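Local coordinates for protein NAD-dependent epimerase/dehydratase (Methylobacillus flagellatus KT, PDB 3GPI) that is of unknown function but is probably an NAD-dependent epimerase, dehydratase or related oxidoreductase that binds a dinucleotide cofactor, at residues H103-S108 with A195-Q200; E139-L144 with I151-G156; R167-P172 with D222-L227. All coordinates share one frame; numbering follows the deposited sequence. Where two conformers were deposited one is given.

Interaction 1. Residues H103-S108 with A195-Q200; sequences HVFFVS and AYLIQQ
Leu197 is the first residue of the helical segment 195-200 to meet the strand 103-108, and it does so through the root of its side chain: CB lies 3.7 Å from CE1 of the Phe105 ring. Its CD1 methyl follows at 4.0 Å from the same CE1, so one corner of the ring is held by two carbons of this leucine. CG of Leu197 stands anti to the carbonyl carbon (chi1 -67°), and the extended second torsion brings CD1 to that ring carbon. One residue on, Ile198 meets the corner across CZ, its CG1 methylene 3.5 Å from Phe105 CE2 and 4.0 Å from CZ. The two helix residues thus approach the end of this buried ring from the same side, each obliquely. Strand 103-109 is an inner parallel strand of the Rossmann-like sheet, and helix 187-201 packs against one side of that sheet, alongside helix 13-24, whose Leu22 also touches Ile198. On the other side of the ring, His103 lays CD2 over the face of Phe105, 3.5 Å above its plane and shifted toward the rim; hydrogen bonds between the imidazole nitrogens and the hydroxyls of Ser148 and Thr150 hold the imidazole there. Replacing Phe105 with an alanine would probably open a gap between sheet and helix, leaving Leu197 CB and Ile198 CG1 without their shared partner.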
ATOM      1  N   HIS A 103      -1.293   4.168 -18.330  1.00 15.23           N
ATOM      2  CA  HIS A 103      -1.961   3.612 -17.170  1.00 14.90           C
ATOM      3  C   HIS A 103      -1.543   4.350 -15.931  1.00 13.04           C
ATOM      4  O   HIS A 103      -0.398   4.762 -15.785  1.00 13.87           O
ATOM      5  CB  HIS A 103      -1.648   2.116 -16.987  1.00 14.83           C
ATOM      6  CG  HIS A 103      -2.782   1.349 -16.367  1.00 15.75           C
ATOM      7  ND1 HIS A 103      -3.943   1.052 -17.042  1.00 16.78           N
ATOM      8  CD2 HIS A 103      -2.964   0.902 -15.102  1.00 14.60           C
ATOM      9  CE1 HIS A 103      -4.760   0.385 -16.246  1.00 17.01           C
ATOM     10  NE2 HIS A 103      -4.191   0.286 -15.060  1.00 14.10           N
ATOM     11  N   VAL A 104      -2.505   4.505 -15.019  1.00 13.26           N
ATOM     12  CA  VAL A 104      -2.239   5.028 -13.686  1.00 13.45           C
ATOM     13  C   VAL A 104      -2.523   3.957 -12.637  1.00 12.77           C
ATOM     14  O   VAL A 104      -3.616   3.415 -12.592  1.00 13.59           O
ATOM     15  CB  VAL A 104      -3.111   6.230 -13.382  1.00 13.93           C
ATOM     16  CG1 VAL A 104      -2.836   6.723 -11.965  1.00 14.67           C
ATOM     17  CG2 VAL A 104      -2.860   7.331 -14.381  1.00 16.46           C
ATOM     18  N   PHE A 105      -1.538   3.621 -11.806  1.00 12.10           N
ATOM     19  CA  PHE A 105      -1.755   2.773 -10.630  1.00 13.38           C
ATOM     20  C   PHE A 105      -1.838   3.678  -9.422  1.00 13.99           C
ATOM     21  O   PHE A 105      -0.894   4.446  -9.146  1.00 16.52           O
ATOM     22  CB  PHE A 105      -0.627   1.750 -10.459  1.00 13.42           C
ATOM     23  CG  PHE A 105      -0.570   0.721 -11.542  1.00 12.93           C
ATOM     24  CD1 PHE A 105      -1.370  -0.407 -11.463  1.00 13.66           C
ATOM     25  CD2 PHE A 105       0.229   0.888 -12.683  1.00 12.77           C
ATOM     26  CE1 PHE A 105      -1.335  -1.368 -12.445  1.00 13.33           C
ATOM     27  CE2 PHE A 105       0.257  -0.091 -13.682  1.00 14.65           C
ATOM     28  CZ  PHE A 105      -0.520  -1.208 -13.573  1.00 14.10           C
ATOM     29  N   PHE A 106      -2.969   3.628  -8.702  1.00 13.26           N
ATOM     30  CA  PHE A 106      -3.156   4.533  -7.595  1.00 14.57           C
ATOM     31  C   PHE A 106      -3.220   3.726  -6.312  1.00 13.45           C
ATOM     32  O   PHE A 106      -4.085   2.830  -6.196  1.00 14.03           O
ATOM     33  CB  PHE A 106      -4.452   5.318  -7.828  1.00 15.94           C
ATOM     34  CG  PHE A 106      -4.836   6.220  -6.695  1.00 17.80           C
ATOM     35  CD1 PHE A 106      -4.240   7.463  -6.537  1.00 20.93           C
ATOM     36  CD2 PHE A 106      -5.804   5.820  -5.784  1.00 17.52           C
ATOM     37  CE1 PHE A 106      -4.584   8.309  -5.456  1.00 22.58           C
ATOM     38  CE2 PHE A 106      -6.167   6.649  -4.713  1.00 20.09           C
ATOM     39  CZ  PHE A 106      -5.561   7.880  -4.543  1.00 21.25           C
ATOM     40  N   VAL A 107      -2.356   4.057  -5.352  1.00 13.44           N
ATOM     41  CA  VAL A 107      -2.325   3.341  -4.080  1.00 14.22           C
ATOM     42  C   VAL A 107      -3.297   4.014  -3.141  1.00 15.03           C
ATOM     43  O   VAL A 107      -3.098   5.127  -2.672  1.00 17.78           O
ATOM     44  CB  VAL A 107      -0.920   3.270  -3.463  1.00 14.21           C
ATOM     45  CG1 VAL A 107      -0.938   2.504  -2.148  1.00 15.35           C
ATOM     46  CG2 VAL A 107       0.086   2.637  -4.450  1.00 16.40           C
ATOM     47  N   SER A 108      -4.356   3.289  -2.868  1.00 14.39           N
ATOM     48  CA  SER A 108      -5.398   3.743  -1.944  1.00 14.82           C
ATOM     49  C   SER A 108      -5.283   2.928  -0.665  1.00 15.19           C
ATOM     50  O   SER A 108      -4.253   2.292  -0.401  1.00 14.36           O
ATOM     51  CB  SER A 108      -6.716   3.515  -2.640  1.00 15.64           C
ATOM     52  OG  SER A 108      -7.837   3.972  -1.869  1.00 17.01           O
ATOM     53  N   ALA A 195       4.523  -4.319  -9.472  1.00 12.87           N
ATOM     54  CA  ALA A 195       5.442  -4.673 -10.567  1.00 13.77           C
ATOM     55  C   ALA A 195       4.872  -5.763 -11.418  1.00 13.13           C
ATOM     56  O   ALA A 195       5.032  -5.724 -12.658  1.00 13.73           O
ATOM     57  CB  ALA A 195       6.813  -5.089 -10.032  1.00 13.01           C
ATOM     58  N   TYR A 196       4.193  -6.725 -10.801  1.00 12.72           N
ATOM     59  CA  TYR A 196       3.567  -7.803 -11.565  1.00 12.91           C
ATOM     60  C   TYR A 196       2.476  -7.239 -12.480  1.00 13.34           C
ATOM     61  O   TYR A 196       2.400  -7.611 -13.687  1.00 14.47           O
ATOM     62  CB  TYR A 196       3.001  -8.856 -10.616  1.00 13.02           C
ATOM     63  CG  TYR A 196       2.197  -9.952 -11.251  1.00 14.17           C
ATOM     64  CD1 TYR A 196       2.843 -11.008 -11.892  1.00 18.04           C
ATOM     65  CD2 TYR A 196       0.801  -9.970 -11.151  1.00 16.22           C
ATOM     66  CE1 TYR A 196       2.127 -12.031 -12.430  1.00 17.85           C
ATOM     67  CE2 TYR A 196       0.058 -11.015 -11.729  1.00 16.05           C
ATOM     68  CZ  TYR A 196       0.751 -12.034 -12.349  1.00 16.49           C
ATOM     69  OH  TYR A 196       0.029 -13.080 -12.916  1.00 19.40           O
ATOM     70  N   LEU A 197       1.681  -6.313 -11.974  1.00 13.33           N
ATOM     71  CA  LEU A 197       0.607  -5.756 -12.816  1.00 13.67           C
ATOM     72  C   LEU A 197       1.219  -4.955 -13.951  1.00 15.17           C
ATOM     73  O   LEU A 197       0.671  -4.905 -15.039  1.00 16.21           O
ATOM     74  CB  LEU A 197      -0.341  -4.874 -12.001  1.00 14.16           C
ATOM     75  CG  LEU A 197      -1.163  -5.617 -10.960  1.00 14.57           C
ATOM     76  CD1 LEU A 197      -2.022  -4.603 -10.235  1.00 17.28           C
ATOM     77  CD2 LEU A 197      -2.022  -6.729 -11.599  1.00 15.32           C
ATOM     78  N   ILE A 198       2.361  -4.322 -13.713  1.00 15.31           N
ATOM     79  CA  ILE A 198       3.035  -3.570 -14.759  1.00 16.79           C
ATOM     80  C   ILE A 198       3.548  -4.509 -15.825  1.00 18.67           C
ATOM     81  O   ILE A 198       3.436  -4.179 -17.021  1.00 20.31           O
ATOM     82  CB  ILE A 198       4.152  -2.671 -14.122  1.00 14.87           C
ATOM     83  CG1 ILE A 198       3.496  -1.455 -13.445  1.00 14.44           C
ATOM     84  CG2 ILE A 198       5.196  -2.194 -15.190  1.00 16.96           C
ATOM     85  CD1 ILE A 198       4.442  -0.684 -12.549  1.00 14.68           C
ATOM     86  N   GLN A 199       4.094  -5.660 -15.429  1.00 19.08           N
ATOM     87  CA  GLN A 199       4.553  -6.684 -16.384  1.00 22.11           C
ATOM     88  C   GLN A 199       3.389  -7.264 -17.195  1.00 23.25           C
ATOM     89  O   GLN A 199       3.557  -7.566 -18.390  1.00 25.83           O
ATOM     90  CB  GLN A 199       5.327  -7.779 -15.666  1.00 22.98           C
ATOM     91  CG  GLN A 199       5.890  -8.835 -16.607  1.00 27.29           C
ATOM     92  CD  GLN A 199       6.607  -9.937 -15.868  1.00 31.41           C
ATOM     93  OE1 GLN A 199       5.973 -10.776 -15.217  1.00 32.00           O
ATOM     94  NE2 GLN A 199       7.935  -9.951 -15.965  1.00 33.17           N
ATOM     95  N   GLN A 200       2.214  -7.373 -16.575  1.00 22.74           N
ATOM     96  CA  GLN A 200       1.033  -7.957 -17.191  1.00 25.09           C
ATOM     97  C   GLN A 200       0.280  -6.938 -18.062  1.00 24.11           C
ATOM     98  O   GLN A 200      -0.448  -7.357 -18.991  1.00 25.06           O
ATOM     99  CB  GLN A 200       0.071  -8.509 -16.105  1.00 24.79           C
ATOM    100  CG  GLN A 200       0.642  -9.687 -15.286  1.00 27.98           C
ATOM    101  CD  GLN A 200       0.337 -11.053 -15.869  1.00 27.62           C
ATOM    102  OE1 GLN A 200       1.243 -11.868 -16.119  1.00 31.16           O
ATOM    103  NE2 GLN A 200      -0.941 -11.326 -16.058  1.00 30.21           N
TER

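Interaction 2. Residues E139-L144 with I151-G156; sequences EAEALL and ILRFSG
Glu141, on helix 132-143, reaches across to strand 149-158 and closes a two-pronged salt bridge with Arg153. NH2 of the arginine donates to OE1 at 2.7 Å, and its NE donates to OE2 at 3.0 Å; both bonds are nearly straight, at 171° and 172°. Each carboxylate oxygen uses its syn lone pair, and the two flat groups lie 19° from coplanar, a side-on grip that fixes the rotation of both. With the glutamate chain extended beyond CG and the arginine extended from CG to NE, the two side chains cross at about a right angle. Ser108 also hydrogen-bonds OE2, and Tyr113 takes Arg153 NH1, so the buried pair is tied on to further polar groups. The helix leads through a short loop into the strand, an alpha-beta unit of the Rossmann-like fold, with the helix covering one side of the parallel sheet and Arg153 rising from that same side. Beneath the ion pair, Ile151 supplies the apolar floor: its CG2 methyl is 3.6 Å from Glu141 OE2, while CD1 comes 3.9 Å from Glu141 CG. Such a greasy flank would tend to strengthen the attraction between the opposite charges. Leu144, in the turn at the end of the helix, adds a looser apolar touch, its CD1 methyl 4.1 Å from Ile151 CG1; Phe106 of the adjoining strand packs on this leucine too.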
ATOM      1  N   GLU A 139     -12.419  10.511  -2.637  1.00 20.05           N
ATOM      2  CA  GLU A 139     -12.431  11.681  -3.513  0.50 21.15           C
ATOM      3  C   GLU A 139     -11.253  11.643  -4.499  1.00 21.91           C
ATOM      4  O   GLU A 139     -11.430  11.974  -5.686  1.00 23.59           O
ATOM      5  CB  GLU A 139     -12.408  12.959  -2.681  0.50 21.31           C
ATOM      6  CG  GLU A 139     -12.226  14.220  -3.489  0.50 22.78           C
ATOM      7  CD  GLU A 139     -12.515  15.442  -2.681  0.50 23.20           C
ATOM      8  OE1 GLU A 139     -11.772  15.713  -1.713  0.50 22.42           O
ATOM      9  OE2 GLU A 139     -13.499  16.133  -3.028  0.50 26.02           O
ATOM     10  N   ALA A 140     -10.071  11.239  -4.019  1.00 21.81           N
ATOM     11  CA  ALA A 140      -8.890  11.090  -4.889  1.00 22.27           C
ATOM     12  C   ALA A 140      -9.120   9.970  -5.910  1.00 22.69           C
ATOM     13  O   ALA A 140      -8.767  10.130  -7.092  1.00 24.27           O
ATOM     14  CB  ALA A 140      -7.614  10.868  -4.073  1.00 22.25           C
ATOM     15  N   GLU A 141      -9.701   8.852  -5.465  1.00 22.65           N
ATOM     16  CA  GLU A 141     -10.012   7.719  -6.332  1.00 22.56           C
ATOM     17  C   GLU A 141     -10.919   8.112  -7.480  1.00 24.93           C
ATOM     18  O   GLU A 141     -10.718   7.670  -8.614  1.00 24.26           O
ATOM     19  CB  GLU A 141     -10.705   6.595  -5.555  1.00 23.31           C
ATOM     20  CG  GLU A 141      -9.780   5.652  -4.779  1.00 20.61           C
ATOM     21  CD  GLU A 141     -10.517   4.473  -4.188  1.00 18.89           C
ATOM     22  OE1 GLU A 141     -11.602   4.098  -4.654  1.00 20.68           O
ATOM     23  OE2 GLU A 141     -10.006   3.863  -3.238  1.00 17.85           O
ATOM     24  N   ALA A 142     -11.907   8.949  -7.167  1.00 26.28           N
ATOM     25  CA  ALA A 142     -13.051   9.199  -8.054  1.00 27.89           C
ATOM     26  C   ALA A 142     -12.598   9.722  -9.397  1.00 29.10           C
ATOM     27  O   ALA A 142     -13.171   9.357 -10.442  1.00 30.15           O
ATOM     28  CB  ALA A 142     -14.006  10.191  -7.404  1.00 27.69           C
ATOM     29  N   LEU A 143     -11.584  10.578  -9.333  1.00 29.20           N
ATOM     30  CA  LEU A 143     -10.962  11.238 -10.469  1.00 29.67           C
ATOM     31  C   LEU A 143     -10.546  10.234 -11.530  1.00 29.72           C
ATOM     32  O   LEU A 143     -10.842  10.381 -12.713  1.00 30.27           O
ATOM     33  CB  LEU A 143      -9.742  12.001  -9.972  1.00 29.33           C
ATOM     34  CG  LEU A 143      -9.107  13.109 -10.818  1.00 30.38           C
ATOM     35  CD1 LEU A 143     -10.138  14.210 -11.205  1.00 33.62           C
ATOM     36  CD2 LEU A 143      -7.964  13.712 -10.054  1.00 30.81           C
ATOM     37  N   LEU A 144      -9.886   9.174 -11.102  1.00 28.57           N
ATOM     38  CA  LEU A 144      -9.414   8.175 -12.049  1.00 28.47           C
ATOM     39  C   LEU A 144     -10.471   7.515 -12.942  1.00 29.05           C
ATOM     40  O   LEU A 144     -10.108   6.734 -13.826  1.00 28.78           O
ATOM     41  CB  LEU A 144      -8.630   7.104 -11.299  1.00 27.21           C
ATOM     42  CG  LEU A 144      -7.409   7.667 -10.586  1.00 26.74           C
ATOM     43  CD1 LEU A 144      -6.751   6.595  -9.720  1.00 25.58           C
ATOM     44  CD2 LEU A 144      -6.426   8.240 -11.580  1.00 27.22           C
ATOM     45  N   ILE A 151      -6.916   1.061  -9.227  1.00 13.75           N
ATOM     46  CA  ILE A 151      -6.851   1.488  -7.836  1.00 14.22           C
ATOM     47  C   ILE A 151      -6.484   0.252  -7.009  1.00 13.55           C
ATOM     48  O   ILE A 151      -7.041  -0.833  -7.159  1.00 13.66           O
ATOM     49  CB  ILE A 151      -8.226   1.990  -7.412  1.00 14.65           C
ATOM     50  CG1 ILE A 151      -8.550   3.300  -8.134  1.00 16.64           C
ATOM     51  CG2 ILE A 151      -8.301   2.175  -5.893  1.00 15.32           C
ATOM     52  CD1 ILE A 151     -10.027   3.593  -8.086  1.00 20.64           C
ATOM     53  N   LEU A 152      -5.488   0.462  -6.146  1.00 13.30           N
ATOM     54  CA  LEU A 152      -4.982  -0.609  -5.286  1.00 13.91           C
ATOM     55  C   LEU A 152      -5.279  -0.216  -3.841  1.00 13.39           C
ATOM     56  O   LEU A 152      -4.572   0.643  -3.274  1.00 14.30           O
ATOM     57  CB  LEU A 152      -3.469  -0.736  -5.494  1.00 14.39           C
ATOM     58  CG  LEU A 152      -3.122  -1.068  -6.951  1.00 16.18           C
ATOM     59  CD1 LEU A 152      -1.627  -0.883  -7.156  1.00 19.48           C
ATOM     60  CD2 LEU A 152      -3.580  -2.450  -7.348  1.00 17.66           C
ATOM     61  N   ARG A 153      -6.321  -0.819  -3.246  1.00 13.16           N
ATOM     62  CA  ARG A 153      -6.623  -0.485  -1.841  1.00 13.06           C
ATOM     63  C   ARG A 153      -5.794  -1.382  -0.932  1.00 12.74           C
ATOM     64  O   ARG A 153      -6.083  -2.572  -0.810  1.00 13.20           O
ATOM     65  CB  ARG A 153      -8.112  -0.701  -1.572  1.00 12.87           C
ATOM     66  CG  ARG A 153      -8.955   0.387  -2.224  1.00 14.63           C
ATOM     67  CD  ARG A 153     -10.453   0.172  -1.992  1.00 16.12           C
ATOM     68  NE  ARG A 153     -11.220   1.177  -2.724  1.00 15.56           N
ATOM     69  CZ  ARG A 153     -12.498   1.014  -3.092  1.00 16.64           C
ATOM     70  NH1 ARG A 153     -13.154  -0.089  -2.797  1.00 18.10           N
ATOM     71  NH2 ARG A 153     -13.075   1.976  -3.787  1.00 18.74           N
ATOM     72  N   PHE A 154      -4.689  -0.816  -0.419  1.00 12.86           N
ATOM     73  CA  PHE A 154      -3.773  -1.586   0.422  1.00 13.13           C
ATOM     74  C   PHE A 154      -4.338  -1.671   1.845  1.00 13.20           C
ATOM     75  O   PHE A 154      -4.865  -0.670   2.365  1.00 13.48           O
ATOM     76  CB  PHE A 154      -2.436  -0.849   0.523  1.00 13.26           C
ATOM     77  CG  PHE A 154      -1.440  -1.161  -0.566  1.00 13.43           C
ATOM     78  CD1 PHE A 154      -0.130  -1.451  -0.213  1.00 14.25           C
ATOM     79  CD2 PHE A 154      -1.786  -1.143  -1.898  1.00 14.04           C
ATOM     80  CE1 PHE A 154       0.829  -1.735  -1.207  1.00 14.16           C
ATOM     81  CE2 PHE A 154      -0.845  -1.467  -2.888  1.00 12.80           C
ATOM     82  CZ  PHE A 154       0.461  -1.740  -2.561  1.00 14.17           C
ATOM     83  N   SER A 155      -4.246  -2.855   2.459  1.00 12.69           N
ATOM     84  CA  SER A 155      -4.466  -2.948   3.904  1.00 13.33           C
ATOM     85  C   SER A 155      -3.246  -2.395   4.636  1.00 14.12           C
ATOM     86  O   SER A 155      -2.452  -1.662   4.053  1.00 16.11           O
ATOM     87  CB  SER A 155      -4.822  -4.374   4.262  1.00 13.25           C
ATOM     88  OG  SER A 155      -3.827  -5.298   3.898  1.00 12.65           O
ATOM     89  N   GLY A 156      -3.094  -2.730   5.916  1.00 14.55           N
ATOM     90  CA  GLY A 156      -1.967  -2.177   6.673  1.00 14.63           C
ATOM     91  C   GLY A 156      -0.625  -2.714   6.228  1.00 13.41           C
ATOM     92  O   GLY A 156      -0.391  -3.923   6.299  1.00 14.06           O
TER

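Interaction 3. Residues R167-P172 with D222-L227; sequences RQAQTP and DLLRWL
A small apolar contact joins the turn after helix 164-168 to one side of helix 220-230, some way from the centre of the chain and centred on the methyl of Ala169. That CB points at the helix and comes 3.4 Å from CB of Leu227, tighter than usual for two carbons. The same methyl sits 3.7 Å from the backbone O of Leu224, between residues one helical turn apart. So close an approach is consistent with the small alanine side chain; CA of Ala169 is only 4.8 Å from CA of Leu224. The CD2 methyl of Leu224 reaches back over the turn, lying 3.7 Å from the backbone N of Ala169 and extending to Gln168. Helix 164-168 follows strand 149-158 in the chain, but the contact lies outside the parallel core, consistent with the smaller, mostly C-terminal region that in extended short-chain dehydrogenases lies over the substrate side. The segment 167-172 bends away through a type I beta turn from Gln168 to Thr171, closed by Thr171 N to Gln168 O at 3.1 Å. CG of Gln168 stands anti to its own N (chi1 -174°), which brings it across Leu224 at an oblique angle, CG to CD2 3.9 Å. Trp175 touches Leu224 as well and donates its indole NE1 to Gln168 O, while Gln170 and Leu227 O both hydrogen-bond Gln231 just beyond the helix segment.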
ATOM      1  N   ARG A 167       6.848  -4.342  18.262  1.00 14.83           N
ATOM      2  CA  ARG A 167       7.133  -3.589  19.490  1.00 15.15           C
ATOM      3  C   ARG A 167       5.942  -3.657  20.434  1.00 15.11           C
ATOM      4  O   ARG A 167       6.146  -3.924  21.630  1.00 16.67           O
ATOM      5  CB  ARG A 167       7.523  -2.136  19.175  1.00 16.70           C
ATOM      6  CG  ARG A 167       8.867  -2.044  18.430  1.00 19.09           C
ATOM      7  CD  ARG A 167       9.283  -0.587  18.241  1.00 20.01           C
ATOM      8  NE  ARG A 167       8.236   0.231  17.608  1.00 21.47           N
ATOM      9  CZ  ARG A 167       8.145   0.469  16.302  1.00 21.28           C
ATOM     10  NH1 ARG A 167       9.016  -0.035  15.435  1.00 21.62           N
ATOM     11  NH2 ARG A 167       7.168   1.214  15.857  1.00 22.76           N
ATOM     12  N   GLN A 168       4.721  -3.470  19.936  1.00 15.59           N
ATOM     13  CA  GLN A 168       3.554  -3.490  20.792  1.00 15.94           C
ATOM     14  C   GLN A 168       3.408  -4.868  21.476  1.00 15.09           C
ATOM     15  O   GLN A 168       2.933  -4.968  22.611  1.00 14.51           O
ATOM     16  CB  GLN A 168       2.287  -3.203  20.020  1.00 17.08           C
ATOM     17  CG  GLN A 168       1.053  -3.065  20.954  1.00 22.02           C
ATOM     18  CD  GLN A 168      -0.213  -2.506  20.325  1.00 30.04           C
ATOM     19  OE1 GLN A 168      -0.563  -2.791  19.169  1.00 30.17           O
ATOM     20  NE2 GLN A 168      -0.942  -1.747  21.128  1.00 31.68           N
ATOM     21  N   ALA A 169       3.779  -5.930  20.787  1.00 14.29           N
ATOM     22  CA  ALA A 169       3.681  -7.278  21.339  1.00 14.65           C
ATOM     23  C   ALA A 169       4.574  -7.461  22.566  1.00 15.10           C
ATOM     24  O   ALA A 169       4.348  -8.366  23.354  1.00 17.04           O
ATOM     25  CB  ALA A 169       4.061  -8.292  20.261  1.00 14.42           C
ATOM     26  N   GLN A 170       5.557  -6.576  22.721  1.00 15.04           N
ATOM     27  CA  GLN A 170       6.511  -6.663  23.840  1.00 16.39           C
ATOM     28  C   GLN A 170       5.935  -6.074  25.111  1.00 16.91           C
ATOM     29  O   GLN A 170       6.520  -6.236  26.204  1.00 18.06           O
ATOM     30  CB  GLN A 170       7.811  -5.937  23.461  1.00 15.72           C
ATOM     31  CG  GLN A 170       8.646  -6.658  22.397  1.00 17.89           C
ATOM     32  CD  GLN A 170       9.857  -5.878  21.992  1.00 23.09           C
ATOM     33  OE1 GLN A 170      10.261  -4.961  22.704  1.00 25.65           O
ATOM     34  NE2 GLN A 170      10.448  -6.225  20.856  1.00 20.87           N
ATOM     35  N   THR A 171       4.823  -5.376  24.986  1.00 16.95           N
ATOM     36  CA  THR A 171       4.201  -4.695  26.121  1.00 17.98           C
ATOM     37  C   THR A 171       2.688  -5.021  26.284  1.00 17.67           C
ATOM     38  O   THR A 171       1.837  -4.195  25.975  1.00 17.79           O
ATOM     39  CB  THR A 171       4.433  -3.172  26.039  1.00 17.97           C
ATOM     40  OG1 THR A 171       3.876  -2.687  24.806  1.00 19.79           O
ATOM     41  CG2 THR A 171       5.931  -2.846  26.130  1.00 18.94           C
ATOM     42  N   PRO A 172       2.352  -6.217  26.830  1.00 17.29           N
ATOM     43  CA  PRO A 172       0.948  -6.637  26.908  1.00 18.01           C
ATOM     44  C   PRO A 172       0.048  -5.728  27.739  1.00 19.18           C
ATOM     45  O   PRO A 172      -1.145  -5.661  27.469  1.00 19.50           O
ATOM     46  CB  PRO A 172       1.019  -8.053  27.513  1.00 16.43           C
ATOM     47  CG  PRO A 172       2.379  -8.514  27.255  1.00 18.61           C
ATOM     48  CD  PRO A 172       3.250  -7.279  27.307  1.00 17.60           C
ATOM     49  N   ASP A 222      -4.812 -12.045  18.711  1.00 12.50           N
ATOM     50  CA  ASP A 222      -4.138 -13.251  18.273  1.00 12.83           C
ATOM     51  C   ASP A 222      -2.775 -12.929  17.670  1.00 13.29           C
ATOM     52  O   ASP A 222      -1.810 -13.664  17.877  1.00 12.63           O
ATOM     53  CB  ASP A 222      -4.974 -14.010  17.241  1.00 12.80           C
ATOM     54  CG  ASP A 222      -6.192 -14.701  17.842  1.00 15.38           C
ATOM     55  OD1 ASP A 222      -6.329 -14.756  19.082  1.00 17.26           O
ATOM     56  OD2 ASP A 222      -6.997 -15.168  17.025  1.00 17.27           O
ATOM     57  N   LEU A 223      -2.674 -11.834  16.933  1.00 11.97           N
ATOM     58  CA  LEU A 223      -1.398 -11.440  16.356  1.00 12.94           C
ATOM     59  C   LEU A 223      -0.426 -11.033  17.463  1.00 12.28           C
ATOM     60  O   LEU A 223       0.719 -11.467  17.454  1.00 13.46           O
ATOM     61  CB  LEU A 223      -1.623 -10.275  15.380  1.00 12.90           C
ATOM     62  CG  LEU A 223      -0.339  -9.728  14.775  1.00 12.38           C
ATOM     63  CD1 LEU A 223       0.463 -10.798  13.990  1.00 14.49           C
ATOM     64  CD2 LEU A 223      -0.624  -8.565  13.856  1.00 14.96           C
ATOM     65  N   LEU A 224      -0.904 -10.240  18.414  1.00 13.11           N
ATOM     66  CA  LEU A 224      -0.049  -9.776  19.515  1.00 12.54           C
ATOM     67  C   LEU A 224       0.441 -10.947  20.353  1.00 13.02           C
ATOM     68  O   LEU A 224       1.613 -10.973  20.674  1.00 12.89           O
ATOM     69  CB  LEU A 224      -0.779  -8.736  20.350  1.00 14.14           C
ATOM     70  CG  LEU A 224      -0.994  -7.397  19.689  1.00 13.14           C
ATOM     71  CD1 LEU A 224      -2.071  -6.625  20.474  1.00 15.96           C
ATOM     72  CD2 LEU A 224       0.331  -6.611  19.576  1.00 15.42           C
ATOM     73  N   ARG A 225      -0.426 -11.923  20.640  1.00 13.09           N
ATOM     74  CA  ARG A 225       0.030 -13.081  21.413  1.00 12.47           C
ATOM     75  C   ARG A 225       1.022 -13.918  20.633  1.00 13.05           C
ATOM     76  O   ARG A 225       1.968 -14.410  21.218  1.00 13.98           O
ATOM     77  CB  ARG A 225      -1.156 -13.926  21.846  1.00 12.97           C
ATOM     78  CG  ARG A 225      -1.949 -13.302  22.976  1.00 14.42           C
ATOM     79  CD  ARG A 225      -3.098 -14.187  23.307  1.00 16.40           C
ATOM     80  NE  ARG A 225      -3.778 -13.723  24.498  1.00 20.34           N
ATOM     81  CZ  ARG A 225      -4.429 -14.547  25.312  1.00 22.32           C
ATOM     82  NH1 ARG A 225      -4.429 -15.864  25.082  1.00 22.94           N
ATOM     83  NH2 ARG A 225      -5.052 -14.036  26.366  1.00 23.41           N
ATOM     84  N   TRP A 226       0.807 -14.085  19.318  1.00 13.26           N
ATOM     85  CA  TRP A 226       1.732 -14.893  18.499  1.00 13.68           C
ATOM     86  C   TRP A 226       3.104 -14.194  18.513  1.00 14.71           C
ATOM     87  O   TRP A 226       4.174 -14.836  18.674  1.00 14.44           O
ATOM     88  CB  TRP A 226       1.137 -14.971  17.062  1.00 14.16           C
ATOM     89  CG  TRP A 226       1.919 -15.906  16.130  1.00 14.87           C
ATOM     90  CD1 TRP A 226       1.641 -17.225  15.888  1.00 19.78           C
ATOM     91  CD2 TRP A 226       3.048 -15.579  15.327  1.00 15.08           C
ATOM     92  NE1 TRP A 226       2.536 -17.736  14.993  1.00 18.39           N
ATOM     93  CE2 TRP A 226       3.410 -16.750  14.625  1.00 17.10           C
ATOM     94  CE3 TRP A 226       3.777 -14.409  15.106  1.00 16.05           C
ATOM     95  CZ2 TRP A 226       4.490 -16.787  13.727  1.00 19.15           C
ATOM     96  CZ3 TRP A 226       4.849 -14.434  14.205  1.00 17.18           C
ATOM     97  CH2 TRP A 226       5.204 -15.635  13.540  1.00 17.64           C
ATOM     98  N   LEU A 227       3.097 -12.873  18.332  1.00 13.27           N
ATOM     99  CA  LEU A 227       4.326 -12.106  18.348  1.00 14.33           C
ATOM    100  C   LEU A 227       5.014 -12.101  19.728  1.00 14.40           C
ATOM    101  O   LEU A 227       6.249 -12.125  19.827  1.00 14.97           O
ATOM    102  CB  LEU A 227       4.051 -10.689  17.893  1.00 13.63           C
ATOM    103  CG  LEU A 227       3.792 -10.540  16.383  1.00 14.31           C
ATOM    104  CD1 LEU A 227       3.316  -9.161  16.054  1.00 14.45           C
ATOM    105  CD2 LEU A 227       5.040 -10.933  15.549  1.00 16.26           C
TER

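How the interactions relate
Interactions 1 and 2 are built on neighbouring parallel strands, 103-109 and 149-158, and are directly joined: Ser108 OG lies 2.6 Å from Glu141 OE2, and Phe106 packs on Ala140. Interaction 1 is purely apolar, whereas interaction 2 places a charged pair beside an apolar patch; along the chain it is nested inside the loop closed by interaction 1. Interaction 3 lies on the opposite side of the chain's centre, touching neither, its nearest atoms about 9 Å from interaction 2 and about 18 Å from interaction 1. Although more peripheral, it too is largely buried, but it pairs a turn with a helix instead of a helix with the sheet.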